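Local coordinates for phosphoserine aminotransferase SerC (Cytophaga hutchinsonii ATCC 33406, PDB 3FFR), which probably catalyses the pyridoxal-phosphate-dependent transfer of an amino group between phosphoserine and 2-oxoglutarate in serine biosynthesis, at residues Ile6-Pro17 against Arg338-Gln349; Ala162-Leu172 against Lys181-Val189. All coordinates share one frame; numbering follows the deposited sequence.

How the contacts relate
Two beta-sheets of a fold type I aminotransferase are sampled here, with contact centres 21 Å apart. Contact 2 joins neighbouring parallel strands 163-167 and 184-188 in the seven-stranded mixed sheet that carries the cofactor. Contact 1 belongs to the smaller five-stranded sheet, where strand 6-8 is an outermost strand and strand 336-340 lies two places in. Along the chain, both segments of contact 2 fall between those of contact 1, which brings residues near the two chain ends together. The regions meet where Phe342 CE1 lies 4.1 Å from Ser170 O. Both bring residues to one cofactor and serine site: Gly11 from contact 1 touches the serine, Asp167 and Ser188 from contact 2 bond the cofactor.

Contact 1 of 2, residues Ile6-Pro17 against Arg338-Gln349; sequences IYFTPGPSELYP and RIANFPAHSLEQ
His345 ties strand 6-8, which leads into the Gly11 loop of the serine pocket, to the turn Phe342-His345, and its imidazole is used at both nitrogens. His345 CG lies anti to its carbonyl carbon (chi1 -57°), which carries the ring toward Tyr7 O. His345 NE2 donates to that oxygen over 2.9 Å, close to the ring plane and at an N-H...O angle of 162°. Within 338-349, Phe342 N donates to ND1, also close to that plane, so the bonding defines the tautomer as protonated on NE2. Phe8 lies nearly parallel to the imidazole (21°) but slid aside, with centroids 4.9 Å apart; its CZ reaches Gln349 O at 3.7 Å.

The backbone adds a 2.9 Å hydrogen bond from Ala340 N to Phe8 O. Beyond it, Pro10 CG stands over the centre of the Arg338 guanidinium, 3.6 Å from CZ, while Arg338 NH1 bonds to Thr141 O. Ser13 CB meets the edge of the Phe342 ring at 3.7 Å, and Ser13 OG donates to Thr9 O. Ser346 and Gln349 form a capping box at the start of helix 347-360, and a water links Gln349 NE2 to Glu14 OE2, which also pairs with Lys30 of the second subunit. Because ND1 of His345 accepts while NE2 donates, the ring is probably neutral, and these two in-plane bonds fix its rotation.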
loop_
_atom_site.group_PDB
_atom_site.type_symbol
_atom_site.label_atom_id
_atom_site.label_comp_id
_atom_site.label_asym_id
_atom_site.label_seq_id
_atom_site.Cartn_x
_atom_site.Cartn_y
_atom_site.Cartn_z
ATOM N N ILE A 6 18.813 -14.726 11.684
ATOM C CA ILE A 6 19.216 -13.631 10.794
ATOM C C ILE A 6 18.962 -14.099 9.363
ATOM O O ILE A 6 19.470 -15.142 8.925
ATOM C CB ILE A 6 20.691 -13.242 11.010
ATOM C CG1 ILE A 6 20.912 -12.907 12.497
ATOM C CG2 ILE A 6 21.128 -12.088 10.063
ATOM C CD1 ILE A 6 19.993 -11.807 13.042
ATOM N N TYR A 7 18.184 -13.296 8.637
ATOM C CA TYR A 7 17.754 -13.656 7.293
ATOM C C TYR A 7 18.539 -12.944 6.195
ATOM O O TYR A 7 18.413 -11.741 6.037
ATOM C CB TYR A 7 16.253 -13.304 7.142
ATOM C CG TYR A 7 15.297 -14.127 7.962
ATOM C CD1 TYR A 7 15.172 -13.940 9.333
ATOM C CD2 TYR A 7 14.481 -15.064 7.357
ATOM C CE1 TYR A 7 14.291 -14.681 10.071
ATOM C CE2 TYR A 7 13.596 -15.803 8.084
ATOM C CZ TYR A 7 13.497 -15.617 9.440
ATOM O OH TYR A 7 12.596 -16.366 10.155
ATOM N N PHE A 8 19.316 -13.716 5.432
ATOM C CA PHE A 8 20.031 -13.178 4.287
ATOM C C PHE A 8 19.211 -13.462 3.035
ATOM O O PHE A 8 19.721 -13.899 1.999
ATOM C CB PHE A 8 21.429 -13.801 4.174
ATOM C CG PHE A 8 22.306 -13.529 5.374
ATOM C CD1 PHE A 8 23.122 -12.410 5.421
ATOM C CD2 PHE A 8 22.315 -14.406 6.448
ATOM C CE1 PHE A 8 23.943 -12.162 6.494
ATOM C CE2 PHE A 8 23.120 -14.174 7.539
ATOM C CZ PHE A 8 23.947 -13.036 7.568
ATOM N N THR A 9 17.915 -13.164 3.139
ATOM C CA THR A 9 16.940 -13.373 2.066
ATOM C C THR A 9 16.737 -12.050 1.274
ATOM O O THR A 9 16.805 -10.965 1.837
ATOM C CB THR A 9 15.617 -13.882 2.626
ATOM O OG1 THR A 9 15.258 -13.008 3.695
ATOM C CG2 THR A 9 15.759 -15.307 3.157
ATOM N N PRO A 10 16.508 -12.151 -0.035
ATOM C CA PRO A 10 16.550 -10.929 -0.861
ATOM C C PRO A 10 15.312 -10.087 -0.990
ATOM O O PRO A 10 15.090 -9.487 -2.033
ATOM C CB PRO A 10 17.001 -11.459 -2.224
ATOM C CG PRO A 10 16.399 -12.823 -2.273
ATOM C CD PRO A 10 16.582 -13.365 -0.865
ATOM N N GLY A 11 14.528 -10.052 0.067
ATOM C CA GLY A 11 13.360 -9.158 0.166
ATOM C C GLY A 11 12.004 -9.820 0.197
ATOM O O GLY A 11 11.671 -10.599 -0.701
ATOM N N PRO A 12 11.253 -9.644 1.301
ATOM C CA PRO A 12 11.635 -9.007 2.558
ATOM C C PRO A 12 12.932 -9.551 3.094
ATOM O O PRO A 12 13.417 -10.593 2.651
ATOM C CB PRO A 12 10.470 -9.379 3.489
ATOM C CG PRO A 12 9.292 -9.514 2.552
ATOM C CD PRO A 12 9.885 -10.186 1.358
ATOM N N SER A 13 13.516 -8.823 4.039
ATOM C CA SER A 13 14.813 -9.219 4.588
ATOM C C SER A 13 14.973 -8.683 6.005
ATOM O O SER A 13 14.078 -8.045 6.561
ATOM C CB SER A 13 15.974 -8.758 3.700
ATOM O OG SER A 13 17.194 -9.444 3.994
ATOM N N GLU A 14 16.145 -8.923 6.567
ATOM C CA GLU A 14 16.457 -8.459 7.903
ATOM C C GLU A 14 16.168 -6.937 7.998
ATOM O O GLU A 14 16.566 -6.156 7.135
ATOM C CB GLU A 14 17.922 -8.781 8.223
ATOM C CG GLU A 14 18.328 -8.724 9.656
ATOM C CD GLU A 14 17.643 -9.747 10.558
ATOM O OE1 GLU A 14 17.190 -10.844 10.127
ATOM O OE2 GLU A 14 17.591 -9.427 11.746
ATOM N N LEU A 15 15.430 -6.518 9.036
ATOM C CA LEU A 15 15.148 -5.086 9.198
ATOM C C LEU A 15 16.422 -4.330 9.594
ATOM O O LEU A 15 17.304 -4.834 10.289
ATOM C CB LEU A 15 14.020 -4.826 10.214
ATOM C CG LEU A 15 12.711 -5.558 9.943
ATOM C CD1 LEU A 15 11.622 -5.091 10.946
ATOM C CD2 LEU A 15 12.204 -5.353 8.526
ATOM N N TYR A 16 16.490 -3.092 9.136
ATOM C CA TYR A 16 17.584 -2.223 9.476
ATOM C C TYR A 16 17.647 -2.244 11.028
ATOM O O TYR A 16 16.604 -2.265 11.705
ATOM C CB TYR A 16 17.390 -0.824 8.885
ATOM C CG TYR A 16 18.667 -0.052 8.842
ATOM C CD1 TYR A 16 19.587 -0.248 7.803
ATOM C CD2 TYR A 16 18.975 0.885 9.813
ATOM C CE1 TYR A 16 20.772 0.460 7.757
ATOM C CE2 TYR A 16 20.169 1.587 9.768
ATOM C CZ TYR A 16 21.058 1.369 8.748
ATOM O OH TYR A 16 22.265 2.063 8.704
ATOM N N PRO A 17 18.860 -2.245 11.602
ATOM C CA PRO A 17 18.973 -2.521 13.034
ATOM C C PRO A 17 18.293 -1.537 13.966
ATOM O O PRO A 17 17.986 -1.863 15.124
ATOM C CB PRO A 17 20.491 -2.571 13.272
ATOM C CG PRO A 17 21.092 -1.876 12.145
ATOM C CD PRO A 17 20.183 -2.097 10.966
ATOM N N ARG A 338 20.621 -17.576 -2.921
ATOM C CA ARG A 338 20.662 -16.128 -3.098
ATOM C C ARG A 338 20.919 -15.528 -1.721
ATOM O O ARG A 338 20.121 -15.705 -0.785
ATOM C CB ARG A 338 19.346 -15.634 -3.685
ATOM C CG ARG A 338 18.932 -16.336 -4.987
ATOM C CD ARG A 338 17.786 -15.578 -5.649
ATOM N NE ARG A 338 16.520 -15.777 -4.933
ATOM C CZ ARG A 338 15.469 -14.998 -5.046
ATOM N NH1 ARG A 338 15.526 -13.885 -5.773
ATOM N NH2 ARG A 338 14.382 -15.269 -4.353
ATOM N N ILE A 339 22.070 -14.879 -1.604
ATOM C CA ILE A 339 22.507 -14.257 -0.356
ATOM C C ILE A 339 22.345 -12.745 -0.439
ATOM O O ILE A 339 23.043 -12.077 -1.184
ATOM C CB ILE A 339 23.979 -14.602 -0.030
ATOM C CG1 ILE A 339 24.201 -16.106 0.081
ATOM C CG2 ILE A 339 24.402 -13.915 1.271
ATOM C CD1 ILE A 339 25.691 -16.540 0.157
ATOM N N ALA A 340 21.386 -12.230 0.321
ATOM C CA ALA A 340 21.165 -10.795 0.412
ATOM C C ALA A 340 22.330 -10.185 1.194
ATOM O O ALA A 340 22.782 -10.722 2.217
ATOM C CB ALA A 340 19.828 -10.468 1.086
ATOM N N ASN A 341 22.823 -9.078 0.659
ATOM C CA ASN A 341 23.884 -8.271 1.273
ATOM C C ASN A 341 23.399 -6.838 1.275
ATOM O O ASN A 341 23.721 -6.049 0.399
ATOM C CB ASN A 341 25.202 -8.401 0.492
ATOM C CG ASN A 341 26.273 -7.380 0.928
ATOM O OD1 ASN A 341 26.328 -6.948 2.108
ATOM N ND2 ASN A 341 27.134 -7.005 -0.006
ATOM N N PHE A 342 22.558 -6.552 2.261
ATOM C CA PHE A 342 21.879 -5.252 2.400
ATOM C C PHE A 342 22.476 -4.446 3.583
ATOM O O PHE A 342 23.166 -5.038 4.450
ATOM C CB PHE A 342 20.380 -5.446 2.626
ATOM C CG PHE A 342 19.653 -6.178 1.506
ATOM C CD1 PHE A 342 20.167 -6.216 0.241
ATOM C CD2 PHE A 342 18.384 -6.719 1.724
ATOM C CE1 PHE A 342 19.485 -6.831 -0.790
ATOM C CE2 PHE A 342 17.692 -7.319 0.699
ATOM C CZ PHE A 342 18.268 -7.370 -0.569
ATOM N N PRO A 343 22.183 -3.126 3.660
ATOM C CA PRO A 343 22.760 -2.350 4.777
ATOM C C PRO A 343 22.440 -2.919 6.138
ATOM O O PRO A 343 23.232 -2.763 7.077
ATOM C CB PRO A 343 22.181 -0.949 4.558
ATOM C CG PRO A 343 22.095 -0.869 3.027
ATOM C CD PRO A 343 21.604 -2.239 2.630
ATOM N N ALA A 344 21.302 -3.597 6.237
ATOM C CA ALA A 344 20.847 -4.210 7.514
ATOM C C ALA A 344 21.734 -5.315 7.984
ATOM O O ALA A 344 21.731 -5.676 9.171
ATOM C CB ALA A 344 19.418 -4.754 7.403
ATOM N N HIS A 345 22.474 -5.883 7.042
ATOM C CA HIS A 345 23.398 -6.990 7.366
ATOM C C HIS A 345 24.758 -6.412 7.707
ATOM O O HIS A 345 25.341 -5.675 6.925
ATOM C CB HIS A 345 23.523 -7.952 6.175
ATOM C CG HIS A 345 22.209 -8.522 5.735
ATOM N ND1 HIS A 345 21.587 -8.148 4.564
ATOM C CD2 HIS A 345 21.392 -9.429 6.326
ATOM C CE1 HIS A 345 20.427 -8.783 4.467
ATOM N NE2 HIS A 345 20.286 -9.566 5.521
ATOM N N SER A 346 25.240 -6.701 8.907
ATOM C CA SER A 346 26.542 -6.182 9.315
ATOM C C SER A 346 27.668 -7.071 8.849
ATOM O O SER A 346 27.493 -8.245 8.511
ATOM C CB SER A 346 26.651 -6.076 10.829
ATOM O OG SER A 346 26.590 -7.377 11.403
ATOM N N LEU A 347 28.837 -6.472 8.886
ATOM C CA LEU A 347 30.076 -7.163 8.541
ATOM C C LEU A 347 30.231 -8.390 9.432
ATOM O O LEU A 347 30.590 -9.481 8.967
ATOM C CB LEU A 347 31.265 -6.229 8.714
ATOM C CG LEU A 347 32.639 -6.803 8.329
ATOM C CD1 LEU A 347 32.651 -7.194 6.861
ATOM C CD2 LEU A 347 33.741 -5.782 8.627
ATOM N N GLU A 348 29.891 -8.232 10.708
ATOM C CA GLU A 348 30.087 -9.356 11.625
ATOM C C GLU A 348 29.118 -10.469 11.316
ATOM O O GLU A 348 29.494 -11.631 11.403
ATOM C CB GLU A 348 30.044 -8.972 13.106
ATOM C CG GLU A 348 30.301 -10.183 14.029
ATOM C CD GLU A 348 31.493 -11.065 13.604
ATOM O OE1 GLU A 348 32.627 -10.549 13.410
ATOM O OE2 GLU A 348 31.299 -12.302 13.483
ATOM N N GLN A 349 27.901 -10.109 10.925
ATOM C CA GLN A 349 26.890 -11.109 10.558
ATOM C C GLN A 349 27.342 -11.899 9.311
ATOM O O GLN A 349 27.241 -13.124 9.259
ATOM C CB GLN A 349 25.528 -10.459 10.311
ATOM C CG GLN A 349 24.839 -10.015 11.612
ATOM C CD GLN A 349 23.603 -9.159 11.381
ATOM O OE1 GLN A 349 23.543 -8.406 10.417
ATOM N NE2 GLN A 349 22.630 -9.235 12.307
HETATM O O HOH W 1 19.836 -8.007 12.374
HETATM O O HOH W 2 19.768 -5.568 11.174
HETATM O O HOH W 3 24.155 0.234 7.404
#

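Contact 2 of 2, residues Ala162-Leu172 against Lys181-Val189; sequences ALIFVDAVSSL and KIDSVFFSV
Parallel pairing of Phe165, Val166 and Asp167 with Ser184, Val185 and Phe186 forms part of the cofactor-bearing sheet: Val166 N donates to Ser184 O at 2.9 Å, and Val166 O accepts from Phe186 N at 3.1 Å. Packing is tight round Phe186. Asp167 CA stands over one face of that ring, offset toward the rim and 3.9 Å from its centroid, a CH-pi contact. The torsion responsible is chi1 of 60°, which sets Phe186 CG between its own backbone N and carbonyl carbon and turns the ring toward the adjoining strand; Asp167 CB then comes to 3.3 Å from CZ. Asp167 OD1 accepts from Val169 N in an Asx turn, while OD2 bonds to N1 of the pyridoxal-phosphate-modified Lys191, as in fold type I enzymes, where an aspartate meets the pyridine nitrogen. Ser188 OG binds the cofactor phosphate.

At the other end, Asp183 OD2 uses its anti lone pair on Ile164 N at 2.8 Å, and Asp183 N returns a bond to Ile164 O. Arg156 and Arg207 pair with the same carboxylate. Ile182 CG2 touches Ile164 CG2 at 3.8 Å and Val166 CG2 at 4.0 Å. The looser margin is at the partly exposed Lys181, modelled in two conformations, whose side chain leads away from 162-172.

Strand 133-137 continues the sheet beyond 163-167, and strand 200-205 runs antiparallel beyond 184-188. Helix 70-81 packs on Phe165 and Phe186, while helix 206-217 meets Leu163 and Asp183.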
loop_
_atom_site.group_PDB
_atom_site.type_symbol
_atom_site.label_atom_id
_atom_site.label_comp_id
_atom_site.label_asym_id
_atom_site.label_seq_id
_atom_site.Cartn_x
_atom_site.Cartn_y
_atom_site.Cartn_z
ATOM N N ALA A 162 13.480 9.325 -25.504
ATOM C CA ALA A 162 12.856 8.312 -24.618
ATOM C C ALA A 162 13.049 8.703 -23.156
ATOM O O ALA A 162 14.029 9.371 -22.784
ATOM C CB ALA A 162 13.436 6.936 -24.859
ATOM N N LEU A 163 12.086 8.285 -22.334
ATOM C CA LEU A 163 12.216 8.404 -20.889
ATOM C C LEU A 163 12.853 7.120 -20.407
ATOM O O LEU A 163 12.379 6.024 -20.716
ATOM C CB LEU A 163 10.866 8.553 -20.198
ATOM C CG LEU A 163 10.056 9.791 -20.602
ATOM C CD1 LEU A 163 8.613 9.604 -20.044
ATOM C CD2 LEU A 163 10.729 11.102 -20.125
ATOM N N ILE A 164 13.945 7.259 -19.664
ATOM C CA ILE A 164 14.672 6.107 -19.118
ATOM C C ILE A 164 14.337 5.875 -17.650
ATOM O O ILE A 164 14.610 6.708 -16.781
ATOM C CB ILE A 164 16.222 6.228 -19.326
ATOM C CG1 ILE A 164 16.549 6.384 -20.809
ATOM C CG2 ILE A 164 16.940 4.986 -18.761
ATOM C CD1 ILE A 164 18.039 6.662 -21.106
ATOM N N PHE A 165 13.756 4.703 -17.404
ATOM C CA PHE A 165 13.348 4.233 -16.052
ATOM C C PHE A 165 14.246 3.097 -15.620
ATOM O O PHE A 165 14.447 2.136 -16.360
ATOM C CB PHE A 165 11.900 3.717 -16.025
ATOM C CG PHE A 165 10.885 4.741 -16.350
ATOM C CD1 PHE A 165 10.539 4.998 -17.674
ATOM C CD2 PHE A 165 10.286 5.484 -15.339
ATOM C CE1 PHE A 165 9.606 6.009 -17.961
ATOM C CE2 PHE A 165 9.359 6.467 -15.608
ATOM C CZ PHE A 165 9.021 6.744 -16.936
ATOM N N VAL A 166 14.745 3.203 -14.394
ATOM C CA VAL A 166 15.583 2.151 -13.823
ATOM C C VAL A 166 14.944 1.541 -12.566
ATOM O O VAL A 166 14.629 2.228 -11.594
ATOM C CB VAL A 166 16.999 2.673 -13.485
ATOM C CG1 VAL A 166 17.882 1.515 -12.968
ATOM C CG2 VAL A 166 17.664 3.351 -14.696
ATOM N N ASP A 167 14.735 0.234 -12.636
ATOM C CA ASP A 167 14.320 -0.579 -11.489
ATOM C C ASP A 167 15.576 -0.854 -10.668
ATOM O O ASP A 167 16.518 -1.503 -11.140
ATOM C CB ASP A 167 13.613 -1.844 -12.002
ATOM C CG ASP A 167 13.191 -2.794 -10.911
ATOM O OD1 ASP A 167 13.836 -2.838 -9.845
ATOM O OD2 ASP A 167 12.217 -3.526 -11.189
ATOM N N ALA A 168 15.638 -0.254 -9.480
ATOM C CA ALA A 168 16.772 -0.473 -8.515
ATOM C C ALA A 168 16.217 -0.950 -7.162
ATOM O O ALA A 168 16.750 -0.698 -6.108
ATOM C CB ALA A 168 17.628 0.799 -8.364
ATOM N N VAL A 169 15.111 -1.663 -7.275
ATOM C CA VAL A 169 14.352 -2.194 -6.172
ATOM C C VAL A 169 15.208 -2.981 -5.198
ATOM O O VAL A 169 15.129 -2.789 -3.993
ATOM C CB VAL A 169 13.142 -3.053 -6.664
ATOM C CG1 VAL A 169 12.497 -3.848 -5.513
ATOM C CG2 VAL A 169 12.096 -2.169 -7.404
ATOM N N SER A 170 16.087 -3.810 -5.736
ATOM C CA SER A 170 16.908 -4.686 -4.883
ATOM C C SER A 170 18.349 -4.234 -4.784
ATOM O O SER A 170 19.250 -5.012 -4.417
ATOM C CB SER A 170 16.796 -6.143 -5.324
ATOM O OG SER A 170 17.213 -6.288 -6.679
ATOM N N SER A 171 18.589 -2.961 -5.086
ATOM C CA SER A 171 19.961 -2.429 -5.008
ATOM C C SER A 171 20.139 -1.035 -4.398
ATOM O O SER A 171 21.125 -0.796 -3.711
ATOM C CB SER A 171 20.615 -2.465 -6.384
ATOM O OG SER A 171 19.865 -1.723 -7.319
ATOM N N LEU A 172 19.253 -0.081 -4.701
ATOM C CA LEU A 172 19.386 1.278 -4.153
ATOM C C LEU A 172 19.464 1.131 -2.628
ATOM O O LEU A 172 18.668 0.398 -2.041
ATOM C CB LEU A 172 18.203 2.161 -4.608
ATOM C CG LEU A 172 18.324 3.679 -4.527
ATOM C CD1 LEU A 172 19.402 4.182 -5.477
ATOM C CD2 LEU A 172 16.978 4.352 -4.850
ATOM N N LYS A 181 21.606 11.285 -17.038
ATOM C CA LYS A 181 21.583 10.278 -18.101
ATOM C C LYS A 181 20.389 9.342 -18.085
ATOM O O LYS A 181 20.201 8.546 -18.994
ATOM C CB LYS A 181 22.897 9.517 -18.131
ATOM C CG LYS A 181 24.045 10.418 -18.495
ATOM C CD LYS A 181 25.350 9.676 -18.580
ATOM C CE LYS A 181 26.481 10.671 -18.758
ATOM N NZ LYS A 181 26.199 11.638 -19.869
ATOM N N ILE A 182 19.564 9.479 -17.049
ATOM C CA ILE A 182 18.330 8.730 -16.928
ATOM C C ILE A 182 17.231 9.726 -16.559
ATOM O O ILE A 182 17.493 10.933 -16.448
ATOM C CB ILE A 182 18.414 7.580 -15.915
ATOM C CG1 ILE A 182 18.676 8.119 -14.497
ATOM C CG2 ILE A 182 19.455 6.511 -16.359
ATOM C CD1 ILE A 182 18.613 7.059 -13.410
ATOM N N ASP A 183 16.016 9.235 -16.400
ATOM C CA ASP A 183 14.897 10.108 -16.068
ATOM C C ASP A 183 14.146 9.715 -14.797
ATOM O O ASP A 183 13.404 10.514 -14.225
ATOM C CB ASP A 183 13.927 10.150 -17.253
ATOM C CG ASP A 183 14.607 10.681 -18.530
ATOM O OD1 ASP A 183 14.844 11.930 -18.593
ATOM O OD2 ASP A 183 14.854 9.857 -19.460
ATOM N N SER A 184 14.384 8.505 -14.341
ATOM C CA SER A 184 13.633 7.997 -13.191
ATOM C C SER A 184 14.215 6.706 -12.673
ATOM O O SER A 184 14.826 5.913 -13.412
ATOM C CB SER A 184 12.161 7.754 -13.629
ATOM O OG SER A 184 11.324 7.121 -12.657
ATOM N N VAL A 185 14.093 6.578 -11.365
ATOM C CA VAL A 185 14.445 5.337 -10.677
ATOM C C VAL A 185 13.376 5.037 -9.638
ATOM O O VAL A 185 12.692 5.933 -9.142
ATOM C CB VAL A 185 15.864 5.412 -10.051
ATOM C CG1 VAL A 185 15.892 6.355 -8.855
ATOM C CG2 VAL A 185 16.368 4.026 -9.647
ATOM N N PHE A 186 13.203 3.754 -9.336
ATOM C CA PHE A 186 12.224 3.370 -8.332
ATOM C C PHE A 186 12.669 2.167 -7.547
ATOM O O PHE A 186 13.532 1.376 -7.952
ATOM C CB PHE A 186 10.843 3.125 -8.975
ATOM C CG PHE A 186 10.838 2.017 -10.015
ATOM C CD1 PHE A 186 11.112 2.286 -11.343
ATOM C CD2 PHE A 186 10.583 0.708 -9.653
ATOM C CE1 PHE A 186 11.110 1.287 -12.311
ATOM C CE2 PHE A 186 10.578 -0.295 -10.624
ATOM C CZ PHE A 186 10.845 -0.004 -11.943
ATOM N N PHE A 187 12.079 2.090 -6.375
ATOM C CA PHE A 187 12.316 0.971 -5.450
ATOM C C PHE A 187 11.155 0.773 -4.520
ATOM O O PHE A 187 10.162 1.518 -4.524
ATOM C CB PHE A 187 13.599 1.190 -4.645
ATOM C CG PHE A 187 13.602 2.409 -3.733
ATOM C CD1 PHE A 187 13.951 3.659 -4.211
ATOM C CD2 PHE A 187 13.308 2.282 -2.402
ATOM C CE1 PHE A 187 13.968 4.796 -3.373
ATOM C CE2 PHE A 187 13.315 3.403 -1.549
ATOM C CZ PHE A 187 13.663 4.655 -2.038
ATOM N N SER A 188 11.258 -0.304 -3.764
ATOM C CA SER A 188 10.328 -0.517 -2.635
ATOM C C SER A 188 11.197 -0.753 -1.408
ATOM O O SER A 188 12.395 -1.040 -1.525
ATOM C CB SER A 188 9.262 -1.569 -2.925
ATOM O OG SER A 188 9.803 -2.793 -3.287
ATOM N N VAL A 189 10.617 -0.612 -0.235
ATOM C CA VAL A 189 11.429 -0.455 0.984
ATOM C C VAL A 189 11.918 -1.698 1.722
ATOM O O VAL A 189 12.722 -1.574 2.669
ATOM C CB VAL A 189 10.719 0.469 2.014
ATOM C CG1 VAL A 189 10.513 1.900 1.415
ATOM C CG2 VAL A 189 9.377 -0.156 2.536
#